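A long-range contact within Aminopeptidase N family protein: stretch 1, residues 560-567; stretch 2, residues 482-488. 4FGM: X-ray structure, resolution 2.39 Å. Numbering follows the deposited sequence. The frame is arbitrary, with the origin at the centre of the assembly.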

ATOM      1  N   GLU A 560      -1.337 -33.585 -21.222  1.00 40.64           N
ATOM      2  CA  GLU A 560      -0.071 -34.269 -21.022  1.00 44.51           C
ATOM      3  C   GLU A 560       0.932 -33.213 -20.555  1.00 44.68           C
ATOM      4  O   GLU A 560       1.059 -32.147 -21.161  1.00 42.01           O
ATOM      5  CB  GLU A 560       0.419 -34.927 -22.320  1.00 48.05           C
ATOM      6  CG  GLU A 560       1.897 -35.320 -22.270  1.00 64.51           C
ATOM      7  CD  GLU A 560       2.351 -36.156 -23.463  1.00 75.69           C
ATOM      8  OE1 GLU A 560       1.923 -37.325 -23.572  1.00 76.77           O
ATOM      9  OE2 GLU A 560       3.139 -35.641 -24.288  1.00 72.29           O
ATOM     10  N   LEU A 561       1.630 -33.501 -19.466  1.00 38.00           N
ATOM     11  CA  LEU A 561       2.612 -32.563 -18.948  1.00 40.29           C
ATOM     12  C   LEU A 561       3.982 -33.206 -18.720  1.00 44.85           C
ATOM     13  O   LEU A 561       4.096 -34.314 -18.179  1.00 42.94           O
ATOM     14  CB  LEU A 561       2.088 -31.936 -17.644  1.00 39.97           C
ATOM     15  CG  LEU A 561       2.977 -30.943 -16.892  1.00 37.96           C
ATOM     16  CD1 LEU A 561       2.109 -30.085 -15.992  1.00 35.67           C
ATOM     17  CD2 LEU A 561       4.040 -31.685 -16.074  1.00 38.66           C
ATOM     18  N   THR A 562       5.026 -32.512 -19.153  1.00 43.76           N
ATOM     19  CA  THR A 562       6.380 -33.010 -18.967  1.00 43.86           C
ATOM     20  C   THR A 562       7.090 -32.044 -18.038  1.00 48.06           C
ATOM     21  O   THR A 562       7.243 -30.868 -18.356  1.00 47.39           O
ATOM     22  CB  THR A 562       7.146 -33.103 -20.298  1.00 48.09           C
ATOM     23  OG1 THR A 562       6.433 -33.963 -21.198  1.00 54.40           O
ATOM     24  CG2 THR A 562       8.541 -33.682 -20.058  1.00 45.67           C
ATOM     25  N   TRP A 563       7.512 -32.548 -16.884  1.00 43.43           N
ATOM     26  CA  TRP A 563       8.183 -31.724 -15.885  1.00 45.23           C
ATOM     27  C   TRP A 563       9.493 -31.170 -16.398  1.00 46.03           C
ATOM     28  O   TRP A 563      10.381 -31.927 -16.785  1.00 44.74           O
ATOM     29  CB  TRP A 563       8.446 -32.531 -14.614  1.00 42.40           C
ATOM     30  CG  TRP A 563       7.211 -33.096 -14.008  1.00 40.87           C
ATOM     31  CD1 TRP A 563       6.800 -34.397 -14.042  1.00 37.90           C
ATOM     32  CD2 TRP A 563       6.209 -32.374 -13.278  1.00 40.52           C
ATOM     33  NE1 TRP A 563       5.606 -34.532 -13.373  1.00 39.84           N
ATOM     34  CE2 TRP A 563       5.222 -33.307 -12.894  1.00 38.03           C
ATOM     35  CE3 TRP A 563       6.054 -31.030 -12.909  1.00 38.32           C
ATOM     36  CZ2 TRP A 563       4.086 -32.937 -12.165  1.00 43.90           C
ATOM     37  CZ3 TRP A 563       4.928 -30.661 -12.184  1.00 41.19           C
ATOM     38  CH2 TRP A 563       3.959 -31.613 -11.818  1.00 43.64           C
ATOM     39  N   GLN A 564       9.611 -29.848 -16.395  1.00 46.22           N
ATOM     40  CA  GLN A 564      10.832 -29.196 -16.850  1.00 51.72           C
ATOM     41  C   GLN A 564      11.810 -29.101 -15.695  1.00 58.90           C
ATOM     42  O   GLN A 564      11.500 -29.480 -14.566  1.00 59.54           O
ATOM     43  CB  GLN A 564      10.552 -27.769 -17.336  1.00 47.81           C
ATOM     44  CG  GLN A 564       9.808 -27.635 -18.641  1.00 52.74           C
ATOM     45  CD  GLN A 564       9.585 -26.171 -19.012  1.00 58.83           C
ATOM     46  OE1 GLN A 564       9.894 -25.263 -18.233  1.00 59.79           O
ATOM     47  NE2 GLN A 564       9.039 -25.939 -20.197  1.00 56.95           N
ATOM     48  N   GLU A 565      12.999 -28.593 -15.994  1.00 62.71           N
ATOM     49  CA  GLU A 565      14.014 -28.378 -14.978  1.00 62.02           C
ATOM     50  C   GLU A 565      13.479 -27.112 -14.306  1.00 59.45           C
ATOM     51  O   GLU A 565      13.501 -26.031 -14.898  1.00 55.34           O
ATOM     52  CB  GLU A 565      15.367 -28.109 -15.638  1.00 65.82           C
ATOM     53  CG  GLU A 565      16.526 -28.011 -14.666  1.00 74.32           C
ATOM     54  CD  GLU A 565      16.778 -29.312 -13.928  1.00 80.67           C
ATOM     55  OE1 GLU A 565      17.099 -30.322 -14.595  1.00 80.92           O
ATOM     56  OE2 GLU A 565      16.653 -29.326 -12.683  1.00 80.51           O
ATOM     57  N   PRO A 566      12.973 -27.229 -13.068  1.00 62.72           N
ATOM     58  CA  PRO A 566      12.426 -26.073 -12.350  1.00 60.01           C
ATOM     59  C   PRO A 566      13.391 -24.918 -12.121  1.00 64.29           C
ATOM     60  O   PRO A 566      14.600 -25.108 -11.997  1.00 65.68           O
ATOM     61  CB  PRO A 566      11.933 -26.684 -11.044  1.00 56.44           C
ATOM     62  CG  PRO A 566      12.925 -27.764 -10.808  1.00 55.43           C
ATOM     63  CD  PRO A 566      13.055 -28.398 -12.178  1.00 58.08           C
ATOM     64  N   ALA A 567      12.834 -23.714 -12.063  1.00 66.20           N
ATOM     65  CA  ALA A 567      13.622 -22.511 -11.846  1.00 65.43           C
ATOM     66  C   ALA A 567      14.118 -22.441 -10.406  1.00 66.55           C
ATOM     67  O   ALA A 567      13.386 -22.768  -9.471  1.00 67.29           O
ATOM     68  CB  ALA A 567      12.777 -21.269 -12.167  1.00 58.38           C
TER
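Stretch 2, residues 482-488: PARVNFG

Residues 482-488 pack against residues 560-567 as an irregular segment without helix or strand, at least 74 positions away in sequence for any touching pair. Its backbone is largely extended through Ala 483, Val 485 and Asn 486 (phi/psi -84/147, -139/161 and -159/161), broken at Arg 484 (-86/-29) and turned again at Phe 487 (-67/-31) before Gly 488, whose positive phi favours glycine. The end-to-end directions of the touching parts, 561 to 566 and 483 to 487, lie 134° apart, so the second segment runs obliquely back along the first: Ala 483 and Arg 484 lie near Pro 566, and Phe 487 reaches Leu 561. Among CA atoms, those of Pro 566 and Val 485 are nearest across the contact, 5.6 Å apart. No hydrogen bond crosses the contact, which buries 416 Å² summed over both sides and rests on packing.

Aromatic contacts centre on Trp 563. The edge of its indole meets the face of Phe 487, with the six-membered ring of Trp 563 and the Phe 487 ring 5.1 Å apart between centroids and their planes at 60°; the closest atoms are Trp 563 CH2 and Phe 487 CE1, at 3.7 Å. Val 485 covers a face of the indole, its CG2 lying 4.0 Å from the centroid of the six-membered ring of Trp 563 in a CH-pi contact.

Aliphatic packing extends this cluster. Val 485 CG1 lies 3.6 Å from Trp 563 CB, so both methyls of the valine engage the tryptophan, while Leu 561 CD1 approaches Phe 487 CD1 at 4.0 Å.

Polar atoms of the second segment meet carbon. Asn 486 O sits at the indole edge, 3.5 Å from Trp 563 CE3. Pro 566 CD lies 3.1 Å from Arg 484 O, and Pro 566 CB is 3.7 Å from Asn 486 OD1.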

ATOM      1  N   PRO A 482      13.901 -28.866  -0.955  1.00 86.62           N
ATOM      2  CA  PRO A 482      13.701 -28.286  -2.287  1.00 83.13           C
ATOM      3  C   PRO A 482      12.993 -29.277  -3.205  1.00 80.20           C
ATOM      4  O   PRO A 482      13.283 -30.480  -3.172  1.00 83.11           O
ATOM      5  CB  PRO A 482      15.116 -28.029  -2.768  1.00 83.33           C
ATOM      6  CG  PRO A 482      15.878 -27.815  -1.524  1.00 82.71           C
ATOM      7  CD  PRO A 482      15.273 -28.676  -0.466  1.00 81.75           C
ATOM      8  N   ALA A 483      12.116 -28.772  -4.064  1.00 72.57           N
ATOM      9  CA  ALA A 483      11.397 -29.634  -4.991  1.00 68.19           C
ATOM     10  C   ALA A 483      12.202 -29.930  -6.252  1.00 66.61           C
ATOM     11  O   ALA A 483      12.972 -29.085  -6.718  1.00 68.28           O
ATOM     12  CB  ALA A 483      10.064 -28.993  -5.361  1.00 62.92           C
ATOM     13  N   ARG A 484      12.025 -31.130  -6.795  1.00 59.28           N
ATOM     14  CA  ARG A 484      12.733 -31.531  -8.002  1.00 65.37           C
ATOM     15  C   ARG A 484      11.966 -31.062  -9.232  1.00 57.23           C
ATOM     16  O   ARG A 484      12.553 -30.800 -10.283  1.00 62.26           O
ATOM     17  CB  ARG A 484      12.896 -33.048  -8.034  1.00 80.02           C
ATOM     18  CG  ARG A 484      14.330 -33.515  -8.299  1.00 94.51           C
ATOM     19  CD  ARG A 484      14.877 -34.321  -7.125  1.00104.81           C
ATOM     20  NE  ARG A 484      13.800 -34.881  -6.307  1.00109.79           N
ATOM     21  CZ  ARG A 484      13.996 -35.604  -5.209  1.00108.25           C
ATOM     22  NH1 ARG A 484      15.229 -35.897  -4.808  1.00108.18           N
ATOM     23  NH2 ARG A 484      12.961 -35.994  -4.479  1.00105.41           N
ATOM     24  N   VAL A 485      10.647 -30.964  -9.107  1.00 53.84           N
ATOM     25  CA  VAL A 485       9.822 -30.498 -10.226  1.00 55.12           C
ATOM     26  C   VAL A 485       8.735 -29.557  -9.724  1.00 55.12           C
ATOM     27  O   VAL A 485       8.450 -29.511  -8.517  1.00 58.46           O
ATOM     28  CB  VAL A 485       9.095 -31.672 -10.942  1.00 42.77           C
ATOM     29  CG1 VAL A 485      10.108 -32.694 -11.407  1.00 38.76           C
ATOM     30  CG2 VAL A 485       8.089 -32.334  -9.980  1.00 37.63           C
ATOM     31  N   ASN A 486       8.174 -28.763 -10.631  1.00 54.96           N
ATOM     32  CA  ASN A 486       7.065 -27.886 -10.267  1.00 49.33           C
ATOM     33  C   ASN A 486       6.264 -27.476 -11.492  1.00 45.49           C
ATOM     34  O   ASN A 486       6.718 -27.589 -12.630  1.00 44.09           O
ATOM     35  CB  ASN A 486       7.514 -26.654  -9.457  1.00 50.46           C
ATOM     36  CG  ASN A 486       8.293 -25.652 -10.264  1.00 55.85           C
ATOM     37  OD1 ASN A 486       8.406 -25.752 -11.480  1.00 62.38           O
ATOM     38  ND2 ASN A 486       8.834 -24.662  -9.577  1.00 61.74           N
ATOM     39  N   PHE A 487       5.044 -27.028 -11.257  1.00 41.59           N
ATOM     40  CA  PHE A 487       4.165 -26.646 -12.342  1.00 44.55           C
ATOM     41  C   PHE A 487       4.599 -25.428 -13.108  1.00 44.25           C
ATOM     42  O   PHE A 487       4.352 -25.330 -14.307  1.00 47.03           O
ATOM     43  CB  PHE A 487       2.759 -26.391 -11.806  1.00 43.01           C
ATOM     44  CG  PHE A 487       2.024 -27.635 -11.434  1.00 42.36           C
ATOM     45  CD1 PHE A 487       1.500 -28.460 -12.417  1.00 40.64           C
ATOM     46  CD2 PHE A 487       1.837 -27.974 -10.099  1.00 45.96           C
ATOM     47  CE1 PHE A 487       0.804 -29.610 -12.075  1.00 47.29           C
ATOM     48  CE2 PHE A 487       1.142 -29.124  -9.748  1.00 45.97           C
ATOM     49  CZ  PHE A 487       0.622 -29.938 -10.734  1.00 46.84           C
ATOM     50  N   GLY A 488       5.265 -24.510 -12.425  1.00 44.40           N
ATOM     51  CA  GLY A 488       5.626 -23.271 -13.077  1.00 40.37           C
ATOM     52  C   GLY A 488       4.296 -22.528 -13.086  1.00 44.25           C
ATOM     53  O   GLY A 488       3.923 -21.880 -14.064  1.00 49.10           O
TER